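Local coordinates for putative curved DNA-binding protein (Chaetomium thermophilum var. thermophilum DSM 1495, PDB 4IPA) that probably works in ribosome biogenesis as the thermophilic Arx1, a member of the methionine aminopeptidase-like M24 family, and may bind DNA, at residues Q59-M64 and L306-D311; P84-P89 and P95-R100; R100-E105 and E268-L273; S288-S293 and E312-S317. All blocks are in the same frame, centred on the assembly; numbering follows the deposited sequence. Where two conformers were deposited one is given.

Contact 1 (Q59-M64 and L306-D311); sequences QGDKLM and LRQLED
Asp-61 reaches out from helix 53-69 and sets its carboxylate against the edge of the Arg-307 guanidinium and beside the chain of Gln-308. The main bond is a salt bridge from Arg-307 NH2 to Asp-61 OD2, 2.7 Å long and fairly straight at 160°; it meets the anti lone pair of OD2 and lies close to the guanidinium plane. The carboxylate and guanidinium planes stand 41° apart, edge-on but not flat. Arg-307 NH1 adds a weak bond to Asp-61 OD2 at 3.4 Å. Water 1 closes a ring, donating to Asp-61 OD2 at 2.8 Å and accepting from Arg-307 NH1 at 3.1 Å. The Arg-307 chain bends at chi2 and chi3, which carries the guanidinium round to the aspartate. Gln-308 crosses the aspartate at about a right angle, its CG 3.4 Å from Asp-61 OD2, while its OE1 accepts from the backbone N of Ser-305. The other oxygen of Asp-61, OD1, bonds to Thr-85 in strand 79-88. The carboxylate is therefore divided, OD1 to the strand and OD2 to the 3-10 segment 306-308 and water, and this buried charge on helix 53-69 is probably balanced mainly by Arg-307.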
loop_
_atom_site.group_PDB
_atom_site.type_symbol
_atom_site.label_atom_id
_atom_site.label_comp_id
_atom_site.label_asym_id
_atom_site.label_seq_id
_atom_site.Cartn_x
_atom_site.Cartn_y
_atom_site.Cartn_z
ATOM N N GLN A 59 -2.246 4.664 18.463
ATOM C CA GLN A 59 -0.960 5.315 18.714
ATOM C C GLN A 59 -0.310 5.808 17.421
ATOM O O GLN A 59 0.288 6.891 17.387
ATOM C CB GLN A 59 -0.006 4.388 19.470
ATOM C CG GLN A 59 1.333 5.038 19.837
ATOM C CD GLN A 59 1.174 6.322 20.658
ATOM O OE1 GLN A 59 0.194 6.500 21.378
ATOM N NE2 GLN A 59 2.138 7.218 20.535
ATOM N N GLY A 60 -0.432 5.014 16.364
ATOM C CA GLY A 60 0.114 5.398 15.073
ATOM C C GLY A 60 -0.566 6.663 14.590
ATOM O O GLY A 60 0.105 7.591 14.117
ATOM N N ASP A 61 -1.892 6.706 14.731
ATOM C CA ASP A 61 -2.671 7.849 14.265
ATOM C C ASP A 61 -2.315 9.114 15.044
ATOM O O ASP A 61 -2.233 10.200 14.478
ATOM C CB ASP A 61 -4.177 7.553 14.321
ATOM C CG ASP A 61 -4.627 6.588 13.217
ATOM O OD1 ASP A 61 -3.840 6.363 12.267
ATOM O OD2 ASP A 61 -5.763 6.058 13.300
ATOM N N LYS A 62 -2.105 8.943 16.333
ATOM C CA LYS A 62 -1.688 10.000 17.201
ATOM C C LYS A 62 -0.320 10.537 16.809
ATOM O O LYS A 62 -0.153 11.696 16.678
ATOM C CB LYS A 62 -1.746 9.565 18.654
ATOM C CG LYS A 62 -0.907 10.373 19.594
ATOM C CD LYS A 62 -0.827 9.741 20.952
ATOM C CE LYS A 62 -0.999 10.768 22.029
ATOM N NZ LYS A 62 -0.035 10.489 23.097
ATOM N N LEU A 63 0.632 9.672 16.621
ATOM C CA LEU A 63 1.909 10.048 16.102
ATOM C C LEU A 63 1.870 10.811 14.805
ATOM O O LEU A 63 2.617 11.714 14.635
ATOM C CB LEU A 63 2.727 8.835 15.898
ATOM C CG LEU A 63 3.442 8.620 17.164
ATOM C CD1 LEU A 63 3.845 7.180 17.269
ATOM C CD2 LEU A 63 4.624 9.537 17.015
ATOM N N MET A 64 1.005 10.405 13.900
ATOM C CA MET A 64 0.866 11.022 12.630
ATOM C C MET A 64 0.407 12.442 12.776
ATOM O O MET A 64 0.895 13.326 12.139
ATOM C CB MET A 64 -0.141 10.271 11.796
ATOM C CG MET A 64 -0.397 10.829 10.428
ATOM S SD MET A 64 0.941 10.495 9.296
ATOM C CE MET A 64 0.590 8.853 8.854
ATOM N N LEU A 306 -13.141 4.401 10.304
ATOM C CA LEU A 306 -14.250 4.814 11.171
ATOM C C LEU A 306 -13.824 5.039 12.629
ATOM O O LEU A 306 -14.407 5.855 13.330
ATOM C CB LEU A 306 -15.375 3.788 11.138
ATOM C CG LEU A 306 -16.142 3.541 9.837
ATOM C CD1 LEU A 306 -17.288 2.558 10.121
ATOM C CD2 LEU A 306 -16.676 4.821 9.237
ATOM N N ARG A 307 -12.831 4.300 13.103
ATOM C CA ARG A 307 -12.369 4.508 14.473
ATOM C C ARG A 307 -11.771 5.906 14.665
ATOM O O ARG A 307 -11.606 6.359 15.789
ATOM C CB ARG A 307 -11.347 3.448 14.899
ATOM C CG ARG A 307 -11.142 3.406 16.412
ATOM C CD ARG A 307 -9.667 3.462 16.830
ATOM N NE ARG A 307 -9.019 4.742 16.535
ATOM C CZ ARG A 307 -8.007 4.875 15.679
ATOM N NH1 ARG A 307 -7.540 3.799 15.043
ATOM N NH2 ARG A 307 -7.454 6.067 15.463
ATOM N N GLN A 308 -11.457 6.595 13.572
ATOM C CA GLN A 308 -10.831 7.904 13.686
ATOM C C GLN A 308 -11.846 8.994 13.948
ATOM O O GLN A 308 -11.482 10.080 14.394
ATOM C CB GLN A 308 -10.042 8.251 12.424
ATOM C CG GLN A 308 -8.676 7.597 12.348
ATOM C CD GLN A 308 -8.028 7.790 10.986
ATOM O OE1 GLN A 308 -8.562 7.346 9.965
ATOM N NE2 GLN A 308 -6.875 8.470 10.963
ATOM N N LEU A 309 -13.111 8.715 13.652
ATOM C CA LEU A 309 -14.153 9.736 13.784
ATOM C C LEU A 309 -14.399 10.065 15.255
ATOM O O LEU A 309 -13.990 9.311 16.130
ATOM C CB LEU A 309 -15.445 9.285 13.105
ATOM C CG LEU A 309 -15.320 9.092 11.595
ATOM C CD1 LEU A 309 -16.676 8.780 10.970
ATOM C CD2 LEU A 309 -14.735 10.328 10.970
ATOM N N GLU A 310 -15.067 11.188 15.513
ATOM C CA GLU A 310 -15.316 11.660 16.878
ATOM C C GLU A 310 -16.153 10.706 17.722
ATOM O O GLU A 310 -15.918 10.574 18.918
ATOM C CB GLU A 310 -15.999 13.035 16.867
ATOM C CG GLU A 310 -15.146 14.176 16.339
ATOM C CD GLU A 310 -15.896 15.506 16.308
ATOM O OE1 GLU A 310 -16.893 15.653 17.049
ATOM O OE2 GLU A 310 -15.493 16.406 15.535
ATOM N N ASP A 311 -17.143 10.065 17.104
ATOM C CA ASP A 311 -18.074 9.208 17.845
ATOM C C ASP A 311 -18.459 7.942 17.076
ATOM O O ASP A 311 -19.084 8.023 16.017
ATOM C CB ASP A 311 -19.347 9.986 18.213
ATOM C CG ASP A 311 -20.335 9.141 18.999
ATOM O OD1 ASP A 311 -21.129 8.395 18.381
ATOM O OD2 ASP A 311 -20.313 9.212 20.244
HETATM O O HOH W 1 -6.354 3.555 12.215
#

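Contact 2 (P84-P89 and P95-R100); sequences PTTVSP and PYTPLR
Thr-86 and Tyr-96 meet at the tightest point, where Thr-86 CB lies 3.1 Å from Tyr-96 O. That same carbonyl takes a hydrogen bond from Val-87 N, 3.0 Å long, with the donor in the carbonyl plane. Thr-86 then fills both flanks: its OG1 runs beside Pro-95 CB and bonds to the Gln-119 carbonyl, and its CG2 packs 3.5 Å from Thr-97 CG2. Two residues beyond Thr-86, Ser-88 OG accepts the Tyr-96 backbone N at 2.9 Å. With chi1 at -51°, OG lies beside the serine's own backbone N, and a side-chain oxygen, not a carbonyl, receives the Tyr-96 amide. Replacing this serine with alanine removes OG, and the Tyr-96 amide is likely to lose its acceptor. The strand belongs to an antiparallel sheet in the M24 (methionine aminopeptidase-like) part of the chain: its one edge pairs with strand 115-124 through Thr-86 and Ser-88, and the irregular segment 95-97 covers the other. Packing is slacker at the two ends. Toward Thr-85 the chains separate and water 1 fills in, donating to Thr-85 O at 2.7 Å and accepting from Thr-97 OG1, which also bonds to Ser-305. At the other end the partly exposed Pro-89 keeps its CD 4.1 Å from Tyr-96 CD2. The tyrosine ring has Val-87 O at its edge, in plane, and Pro-98 CD 3.9 Å above one face, offset toward the rim, while Phe-92 makes a T-shaped contact with it and Tyr-96 OH bonds to Glu-105.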
loop_
_atom_site.group_PDB
_atom_site.type_symbol
_atom_site.label_atom_id
_atom_site.label_comp_id
_atom_site.label_asym_id
_atom_site.label_seq_id
_atom_site.Cartn_x
_atom_site.Cartn_y
_atom_site.Cartn_z
ATOM N N PRO A 84 -5.035 5.797 7.098
ATOM C CA PRO A 84 -5.038 5.494 8.531
ATOM C C PRO A 84 -3.967 4.460 8.870
ATOM O O PRO A 84 -3.590 3.667 8.005
ATOM C CB PRO A 84 -6.424 4.879 8.747
ATOM C CG PRO A 84 -6.774 4.296 7.431
ATOM C CD PRO A 84 -6.250 5.296 6.432
ATOM N N THR A 85 -3.475 4.483 10.105
ATOM C CA THR A 85 -2.580 3.445 10.581
ATOM C C THR A 85 -3.333 2.122 10.604
ATOM O O THR A 85 -4.390 2.011 11.215
ATOM C CB THR A 85 -2.109 3.720 12.014
ATOM O OG1 THR A 85 -1.385 4.955 12.066
ATOM C CG2 THR A 85 -1.215 2.591 12.495
ATOM N N THR A 86 -2.817 1.116 9.920
ATOM C CA THR A 86 -3.492 -0.172 9.947
ATOM C C THR A 86 -2.477 -1.256 10.252
ATOM O O THR A 86 -1.307 -1.144 9.895
ATOM C CB THR A 86 -4.194 -0.492 8.619
ATOM O OG1 THR A 86 -3.223 -0.481 7.567
ATOM C CG2 THR A 86 -5.308 0.517 8.335
ATOM N N VAL A 87 -2.934 -2.311 10.906
ATOM C CA VAL A 87 -2.048 -3.367 11.360
ATOM C C VAL A 87 -2.765 -4.679 11.121
ATOM O O VAL A 87 -3.715 -5.002 11.819
ATOM C CB VAL A 87 -1.699 -3.168 12.844
ATOM C CG1 VAL A 87 -0.918 -4.354 13.401
ATOM C CG2 VAL A 87 -0.914 -1.859 13.020
ATOM N N SER A 88 -2.320 -5.418 10.107
ATOM C CA SER A 88 -3.083 -6.552 9.604
ATOM C C SER A 88 -2.394 -7.886 9.864
ATOM O O SER A 88 -1.258 -8.099 9.433
ATOM C CB SER A 88 -3.359 -6.386 8.108
ATOM O OG SER A 88 -3.911 -5.110 7.856
ATOM N N PRO A 89 -3.087 -8.790 10.583
ATOM C CA PRO A 89 -2.545 -10.130 10.854
ATOM C C PRO A 89 -2.322 -10.971 9.586
ATOM O O PRO A 89 -2.573 -10.513 8.462
ATOM C CB PRO A 89 -3.607 -10.781 11.748
ATOM C CG PRO A 89 -4.355 -9.622 12.377
ATOM C CD PRO A 89 -4.354 -8.541 11.290
ATOM N N PRO A 95 -6.408 -3.603 4.589
ATOM C CA PRO A 95 -5.726 -3.027 5.757
ATOM C C PRO A 95 -6.683 -2.982 6.952
ATOM O O PRO A 95 -7.794 -2.480 6.805
ATOM C CB PRO A 95 -5.373 -1.607 5.298
ATOM C CG PRO A 95 -5.324 -1.686 3.810
ATOM C CD PRO A 95 -6.325 -2.739 3.396
ATOM N N TYR A 96 -6.242 -3.488 8.105
ATOM C CA TYR A 96 -7.090 -3.682 9.270
ATOM C C TYR A 96 -6.989 -2.520 10.270
ATOM O O TYR A 96 -5.890 -2.099 10.634
ATOM C CB TYR A 96 -6.702 -4.998 9.955
ATOM C CG TYR A 96 -7.666 -5.473 11.015
ATOM C CD1 TYR A 96 -9.020 -5.619 10.735
ATOM C CD2 TYR A 96 -7.219 -5.807 12.286
ATOM C CE1 TYR A 96 -9.911 -6.065 11.709
ATOM C CE2 TYR A 96 -8.094 -6.249 13.257
ATOM C CZ TYR A 96 -9.443 -6.383 12.964
ATOM O OH TYR A 96 -10.320 -6.831 13.937
ATOM N N THR A 97 -8.137 -2.013 10.719
ATOM C CA THR A 97 -8.170 -0.905 11.683
ATOM C C THR A 97 -9.534 -0.845 12.394
ATOM O O THR A 97 -10.377 -0.015 12.073
ATOM C CB THR A 97 -7.806 0.462 11.023
ATOM O OG1 THR A 97 -8.148 1.546 11.898
ATOM C CG2 THR A 97 -8.532 0.645 9.698
ATOM N N PRO A 98 -9.734 -1.730 13.386
ATOM C CA PRO A 98 -11.063 -2.013 13.944
ATOM C C PRO A 98 -11.611 -0.951 14.905
ATOM O O PRO A 98 -10.876 -0.072 15.361
ATOM C CB PRO A 98 -10.846 -3.338 14.673
ATOM C CG PRO A 98 -9.430 -3.272 15.134
ATOM C CD PRO A 98 -8.675 -2.492 14.066
ATOM N N LEU A 99 -12.907 -1.036 15.204
ATOM C CA LEU A 99 -13.532 -0.137 16.190
ATOM C C LEU A 99 -13.195 -0.526 17.624
ATOM O O LEU A 99 -13.064 -1.705 17.945
ATOM C CB LEU A 99 -15.042 -0.112 16.028
ATOM C CG LEU A 99 -15.551 0.428 14.692
ATOM C CD1 LEU A 99 -17.061 0.556 14.711
ATOM C CD2 LEU A 99 -14.900 1.775 14.399
ATOM N N ARG A 100 -13.060 0.469 18.487
ATOM C CA ARG A 100 -12.870 0.204 19.911
ATOM C C ARG A 100 -14.116 -0.428 20.542
ATOM O O ARG A 100 -13.999 -1.270 21.436
ATOM C CB ARG A 100 -12.456 1.475 20.674
ATOM C CG ARG A 100 -12.074 1.199 22.120
ATOM C CD ARG A 100 -11.225 2.309 22.735
ATOM N NE ARG A 100 -9.820 2.240 22.342
ATOM C CZ ARG A 100 -8.967 1.299 22.742
ATOM N NH1 ARG A 100 -9.372 0.321 23.541
ATOM N NH2 ARG A 100 -7.704 1.328 22.334
HETATM O O HOH W 1 -6.354 3.555 12.215
#

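Contact 3 (R100-E105 and E268-L273); sequences RSDEKE and EQRATL. With SO4 (sulfate ion), chain E.
Two irregular surface loops, one between strands 79-88 and 115-124 and the other between strands 264-266 and 273-276, face each other without strand pairing, the CA atoms of Asp-102 and Arg-270 8.6 Å apart and those of Glu-105 and Gln-269 7.6 Å apart, and acidic side chains from 100-105 bridge the gap. Asp-102 meets Arg-270 NH1 with both oxygens. Asp-102 OD1 is 2.8 Å from Arg-270 NH1, while the NH1 hydrogen bond goes to OD2 at 3.2 Å, nearly straight at 168° and on the syn lone pair. The carboxylate and guanidinium planes are nearly coplanar, so this is an edge-on salt bridge. The arginine gets there with CG trans to the backbone N (chi1 173°) and a bend at chi3. With an alanine in place of Asp-102, NH1 would probably lose its carboxylate mate and the guanidinium would be freer to turn. Glu-105 works on the backbone instead: its OE2 accepts Arg-270 N at 3.1 Å, the donor lying on the syn side but tilted out of the carboxylate plane. Its OE1 bonds to Tyr-96 OH and takes a hydrogen from water 2 at 2.7 Å, and the same water donates to Arg-270 O. Gln-269 contributes carbon alone, with CB 3.3 Å from Glu-105 OE1. At the far edge of the guanidinium, NH2 faces a sulfate ion, probably from the crystallisation liquor; that contact is implausibly short and its detail doubtful. Arg-270 is thus held at main chain and side chain by two different acids, and the surface carboxylate of Asp-102 probably offsets part of its charge.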
loop_
_atom_site.group_PDB
_atom_site.type_symbol
_atom_site.label_atom_id
_atom_site.label_comp_id
_atom_site.label_asym_id
_atom_site.label_seq_id
_atom_site.Cartn_x
_atom_site.Cartn_y
_atom_site.Cartn_z
ATOM N N ARG A 100 -13.060 0.469 18.487
ATOM C CA ARG A 100 -12.870 0.204 19.911
ATOM C C ARG A 100 -14.116 -0.428 20.542
ATOM O O ARG A 100 -13.999 -1.270 21.436
ATOM C CB ARG A 100 -12.456 1.475 20.674
ATOM C CG ARG A 100 -12.074 1.199 22.120
ATOM C CD ARG A 100 -11.225 2.309 22.735
ATOM N NE ARG A 100 -9.820 2.240 22.342
ATOM C CZ ARG A 100 -8.967 1.299 22.742
ATOM N NH1 ARG A 100 -9.372 0.321 23.541
ATOM N NH2 ARG A 100 -7.704 1.328 22.334
ATOM N N SER A 101 -15.296 -0.043 20.049
ATOM C CA SER A 101 -16.573 -0.541 20.576
ATOM C C SER A 101 -16.977 -1.928 20.058
ATOM O O SER A 101 -17.961 -2.502 20.519
ATOM C CB SER A 101 -17.699 0.454 20.270
ATOM O OG SER A 101 -17.909 0.559 18.865
ATOM N N ASP A 102 -16.252 -2.444 19.072
ATOM C CA ASP A 102 -16.384 -3.858 18.704
ATOM C C ASP A 102 -15.462 -4.622 19.639
ATOM O O ASP A 102 -14.273 -4.769 19.359
ATOM C CB ASP A 102 -15.974 -4.092 17.248
ATOM C CG ASP A 102 -17.063 -3.703 16.264
ATOM O OD1 ASP A 102 -18.226 -3.526 16.684
ATOM O OD2 ASP A 102 -16.759 -3.593 15.066
ATOM N N GLU A 103 -16.011 -5.079 20.761
ATOM C CA GLU A 103 -15.202 -5.599 21.860
ATOM C C GLU A 103 -14.255 -6.728 21.468
ATOM O O GLU A 103 -13.092 -6.716 21.848
ATOM C CB GLU A 103 -16.088 -6.050 23.021
ATOM C CG GLU A 103 -16.498 -4.929 23.956
ATOM C CD GLU A 103 -17.451 -5.405 25.042
ATOM O OE1 GLU A 103 -17.616 -6.640 25.192
ATOM O OE2 GLU A 103 -18.035 -4.543 25.738
ATOM N N LYS A 104 -14.752 -7.703 20.720
ATOM C CA LYS A 104 -13.923 -8.838 20.327
ATOM C C LYS A 104 -12.776 -8.420 19.383
ATOM O O LYS A 104 -11.607 -8.779 19.596
ATOM C CB LYS A 104 -14.774 -9.949 19.690
ATOM C CG LYS A 104 -13.939 -11.162 19.231
ATOM C CD LYS A 104 -14.593 -11.942 18.075
ATOM C CE LYS A 104 -13.743 -13.152 17.672
ATOM N NZ LYS A 104 -12.269 -12.851 17.624
ATOM N N GLU A 105 -13.105 -7.659 18.344
ATOM C CA GLU A 105 -12.081 -7.196 17.413
ATOM C C GLU A 105 -11.039 -6.333 18.122
ATOM O O GLU A 105 -9.845 -6.500 17.906
ATOM C CB GLU A 105 -12.701 -6.428 16.241
ATOM C CG GLU A 105 -13.508 -7.295 15.276
ATOM C CD GLU A 105 -13.765 -6.572 13.945
ATOM O OE1 GLU A 105 -12.765 -6.233 13.256
ATOM O OE2 GLU A 105 -14.959 -6.333 13.596
ATOM N N GLU A 268 -15.466 -11.559 7.931
ATOM C CA GLU A 268 -16.656 -11.100 8.658
ATOM C C GLU A 268 -16.426 -9.881 9.555
ATOM O O GLU A 268 -17.372 -9.320 10.107
ATOM C CB GLU A 268 -17.278 -12.262 9.460
ATOM C CG GLU A 268 -17.750 -13.442 8.597
ATOM C CD GLU A 268 -18.201 -14.664 9.413
ATOM O OE1 GLU A 268 -17.383 -15.220 10.197
ATOM O OE2 GLU A 268 -19.373 -15.077 9.252
ATOM N N GLN A 269 -15.177 -9.465 9.700
ATOM C CA GLN A 269 -14.886 -8.246 10.443
ATOM C C GLN A 269 -15.579 -7.045 9.808
ATOM O O GLN A 269 -15.794 -6.995 8.603
ATOM C CB GLN A 269 -13.379 -7.993 10.551
ATOM C CG GLN A 269 -12.647 -9.023 11.404
ATOM C CD GLN A 269 -12.315 -10.288 10.625
ATOM O OE1 GLN A 269 -12.516 -10.353 9.406
ATOM N NE2 GLN A 269 -11.796 -11.305 11.329
ATOM N N ARG A 270 -15.956 -6.095 10.647
ATOM C CA ARG A 270 -16.618 -4.891 10.199
ATOM C C ARG A 270 -15.708 -4.069 9.263
ATOM O O ARG A 270 -14.530 -3.851 9.554
ATOM C CB ARG A 270 -16.992 -4.090 11.437
ATOM C CG ARG A 270 -17.547 -2.714 11.200
ATOM C CD ARG A 270 -17.885 -2.098 12.554
ATOM N NE ARG A 270 -19.301 -1.819 12.571
ATOM C CZ ARG A 270 -20.182 -2.331 13.411
ATOM N NH1 ARG A 270 -19.817 -3.149 14.391
ATOM N NH2 ARG A 270 -21.448 -1.982 13.270
ATOM N N ALA A 271 -16.256 -3.642 8.132
ATOM C CA ALA A 271 -15.559 -2.716 7.233
ATOM C C ALA A 271 -15.439 -1.345 7.898
ATOM O O ALA A 271 -16.460 -0.662 8.116
ATOM C CB ALA A 271 -16.318 -2.587 5.930
ATOM N N THR A 272 -14.213 -0.933 8.225
ATOM C CA THR A 272 -14.007 0.385 8.821
ATOM C C THR A 272 -13.261 1.329 7.902
ATOM O O THR A 272 -13.352 2.547 8.053
ATOM C CB THR A 272 -13.273 0.296 10.170
ATOM O OG1 THR A 272 -11.978 -0.292 9.970
ATOM C CG2 THR A 272 -14.098 -0.548 11.175
ATOM N N LEU A 273 -12.523 0.774 6.949
ATOM C CA LEU A 273 -11.732 1.584 6.029
ATOM C C LEU A 273 -12.597 2.129 4.891
ATOM O O LEU A 273 -13.262 1.372 4.200
ATOM C CB LEU A 273 -10.573 0.758 5.472
ATOM C CG LEU A 273 -9.569 1.480 4.574
ATOM C CD1 LEU A 273 -8.771 2.477 5.411
ATOM C CD2 LEU A 273 -8.641 0.472 3.916
HETATM S S SO4 E . -24.144 -2.734 14.879
HETATM O O1 SO4 E . -23.393 -3.886 15.373
HETATM O O2 SO4 E . -23.762 -2.468 13.503
HETATM O O3 SO4 E . -25.579 -3.015 14.929
HETATM O O4 SO4 E . -23.854 -1.572 15.709
HETATM O O HOH W 2 -12.899 -4.080 11.563
#

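Contact 4 (S288-S293 and E312-S317); sequences SRKIYS and ERDAKS
Asp-314 is the first residue of segment 312-317 to meet helix 286-299, and it does so twice. In one of its two conformers, its OD2 takes Lys-290 NZ at 3.2 Å, a salt bridge approached from above the carboxylate plane; the ion pair holds for that conformer and is doubtful for the other. The lysine arrives fully extended, chi1 to chi4 all near 180°. Inward of this ion pair, the buried Ile-291 rests on the aspartate's main chain, CG1 3.4 Å from Asp-314 O and CD1 4.0 Å from Asp-314 CB. At Ala-315 the helices come nearest, CA to CA 6.5 Å from Ile-291. The alanine methyl points away, so the isoleucine lies against backbone, its CD1 4.2 Å from Ala-315 N. Ser-317 finishes the contact through its carbonyl: water 3 donates to Ser-317 O at 2.6 Å and lies 2.5 Å from Ser-288 OG, a hydroxyl that also bonds to Gly-318 and Glu-321 further along the second helix. The axes of the two short segments pass 9.0 Å apart with a crossing angle of -109°, close to perpendicular. Asp-311 caps the start of helix 312-324 through the Asp-314 backbone N, Leu-309 of the preceding turn packs on both Ile-291 and Ala-315, and strand 328-330 lays Phe-328 against Ile-291 and Tyr-292.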
loop_
_atom_site.group_PDB
_atom_site.type_symbol
_atom_site.label_atom_id
_atom_site.label_comp_id
_atom_site.label_asym_id
_atom_site.label_seq_id
_atom_site.Cartn_x
_atom_site.Cartn_y
_atom_site.Cartn_z
ATOM N N SER A 288 -25.852 10.980 8.595
ATOM C CA SER A 288 -25.081 10.808 7.375
ATOM C C SER A 288 -24.394 12.111 6.976
ATOM O O SER A 288 -23.185 12.132 6.732
ATOM C CB SER A 288 -25.970 10.282 6.245
ATOM O OG SER A 288 -26.427 8.982 6.573
ATOM N N ARG A 289 -25.151 13.204 6.937
ATOM C CA ARG A 289 -24.572 14.480 6.529
ATOM C C ARG A 289 -23.525 14.925 7.531
ATOM O O ARG A 289 -22.516 15.542 7.179
ATOM C CB ARG A 289 -25.650 15.551 6.373
ATOM C CG ARG A 289 -26.670 15.218 5.298
ATOM C CD ARG A 289 -27.588 16.411 5.011
ATOM N NE ARG A 289 -28.464 16.718 6.138
ATOM C CZ ARG A 289 -29.658 16.165 6.326
ATOM N NH1 ARG A 289 -30.124 15.275 5.456
ATOM N NH2 ARG A 289 -30.389 16.505 7.380
ATOM N N LYS A 290 -23.777 14.601 8.790
ATOM C CA LYS A 290 -22.904 15.023 9.878
ATOM C C LYS A 290 -21.532 14.358 9.769
ATOM O O LYS A 290 -20.500 15.002 9.910
ATOM C CB LYS A 290 -23.554 14.690 11.225
ATOM C CG LYS A 290 -22.673 14.993 12.417
ATOM C CD LYS A 290 -23.399 14.710 13.730
ATOM C CE LYS A 290 -22.596 15.246 14.912
ATOM N NZ LYS A 290 -23.151 14.776 16.203
ATOM N N ILE A 291 -21.550 13.054 9.539
ATOM C CA ILE A 291 -20.347 12.253 9.391
ATOM C C ILE A 291 -19.665 12.639 8.074
ATOM O O ILE A 291 -18.440 12.727 7.991
ATOM C CB ILE A 291 -20.731 10.758 9.387
ATOM C CG1 ILE A 291 -21.004 10.293 10.819
ATOM C CG2 ILE A 291 -19.673 9.915 8.726
ATOM C CD1 ILE A 291 -19.957 10.726 11.793
ATOM N N TYR A 292 -20.478 12.892 7.055
ATOM C CA TYR A 292 -19.967 13.281 5.757
ATOM C C TYR A 292 -19.143 14.565 5.844
ATOM O O TYR A 292 -18.046 14.653 5.286
ATOM C CB TYR A 292 -21.109 13.482 4.768
ATOM C CG TYR A 292 -20.593 13.860 3.405
ATOM C CD1 TYR A 292 -20.336 15.185 3.082
ATOM C CD2 TYR A 292 -20.326 12.883 2.458
ATOM C CE1 TYR A 292 -19.846 15.530 1.838
ATOM C CE2 TYR A 292 -19.839 13.213 1.208
ATOM C CZ TYR A 292 -19.603 14.539 0.901
ATOM O OH TYR A 292 -19.109 14.856 -0.332
ATOM N N SER A 293 -19.676 15.553 6.557
ATOM C CA SER A 293 -18.987 16.829 6.719
ATOM C C SER A 293 -17.767 16.701 7.599
ATOM O O SER A 293 -16.733 17.277 7.302
ATOM C CB SER A 293 -19.924 17.905 7.262
ATOM O OG SER A 293 -20.907 18.183 6.288
ATOM N N GLU A 312 -18.112 6.776 17.615
ATOM C CA GLU A 312 -18.333 5.528 16.881
ATOM C C GLU A 312 -19.801 5.255 16.593
ATOM O O GLU A 312 -20.146 4.757 15.515
ATOM C CB GLU A 312 -17.652 4.327 17.558
ATOM C CG GLU A 312 -16.144 4.489 17.661
ATOM C CD GLU A 312 -15.411 3.225 18.084
ATOM O OE1 GLU A 312 -16.062 2.269 18.557
ATOM O OE2 GLU A 312 -14.167 3.196 17.942
ATOM N N ARG A 313 -20.672 5.581 17.537
ATOM C CA ARG A 313 -22.101 5.414 17.285
ATOM C C ARG A 313 -22.622 6.240 16.111
ATOM O O ARG A 313 -23.333 5.718 15.266
ATOM C CB ARG A 313 -22.932 5.641 18.554
ATOM C CG ARG A 313 -23.332 4.331 19.214
ATOM C CD ARG A 313 -23.937 4.545 20.587
ATOM N NE ARG A 313 -25.080 5.450 20.530
ATOM C CZ ARG A 313 -26.297 5.109 20.114
ATOM N NH1 ARG A 313 -26.559 3.869 19.704
ATOM N NH2 ARG A 313 -27.257 6.022 20.109
ATOM N N ASP A 314 -22.283 7.522 16.060
ATOM C CA ASP A 314 -22.556 8.315 14.867
ATOM C C ASP A 314 -21.882 7.703 13.623
ATOM O O ASP A 314 -22.432 7.715 12.515
ATOM C CB ASP A 314 -22.079 9.768 15.053
ATOM C CG ASP A 314 -22.976 10.577 16.000
ATOM O OD1 ASP A 314 -24.103 10.131 16.263
ATOM O OD2 ASP A 314 -22.572 11.664 16.477
ATOM N N ALA A 315 -20.687 7.155 13.815
ATOM C CA ALA A 315 -19.929 6.647 12.679
ATOM C C ALA A 315 -20.731 5.519 12.043
ATOM O O ALA A 315 -20.943 5.515 10.832
ATOM C CB ALA A 315 -18.568 6.166 13.106
ATOM N N LYS A 316 -21.209 4.588 12.867
ATOM C CA LYS A 316 -21.923 3.409 12.373
ATOM C C LYS A 316 -23.268 3.744 11.753
ATOM O O LYS A 316 -23.724 3.072 10.833
ATOM C CB LYS A 316 -22.138 2.395 13.493
ATOM C CG LYS A 316 -20.858 1.960 14.162
ATOM C CD LYS A 316 -21.111 1.550 15.604
ATOM C CE LYS A 316 -21.473 0.090 15.700
ATOM N NZ LYS A 316 -21.601 -0.320 17.128
ATOM N N SER A 317 -23.900 4.786 12.265
ATOM C CA SER A 317 -25.205 5.190 11.769
ATOM C C SER A 317 -25.100 5.890 10.419
ATOM O O SER A 317 -25.768 5.517 9.467
ATOM C CB SER A 317 -25.880 6.101 12.796
ATOM O OG SER A 317 -27.036 6.701 12.259
HETATM O O HOH W 3 -26.871 6.642 7.443
#

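Contacts 2 and 3 lie closest, their centres about 9 Å apart, and contact 1 sits about 11 Å from contact 2, sharing water 1 with it. Asp-61 OD1 lies 2.9 Å from Thr-85 N, joining contacts 1 and 2. Thr-97 O and Thr-272 OG1, 2.7 Å apart, tie contact 2 to contact 3, and Leu-306 N lies 2.9 Å from Thr-272 O, bringing in contact 1. Glu-312 links contact 4 inward: its OE2 is 3.0 Å from Arg-100 N, the residue shared by contacts 2 and 3. One sulfate ion, probably from the crystallisation liquor, is met by Arg-270 of contact 3 and forms a salt bridge with Lys-316 of contact 4.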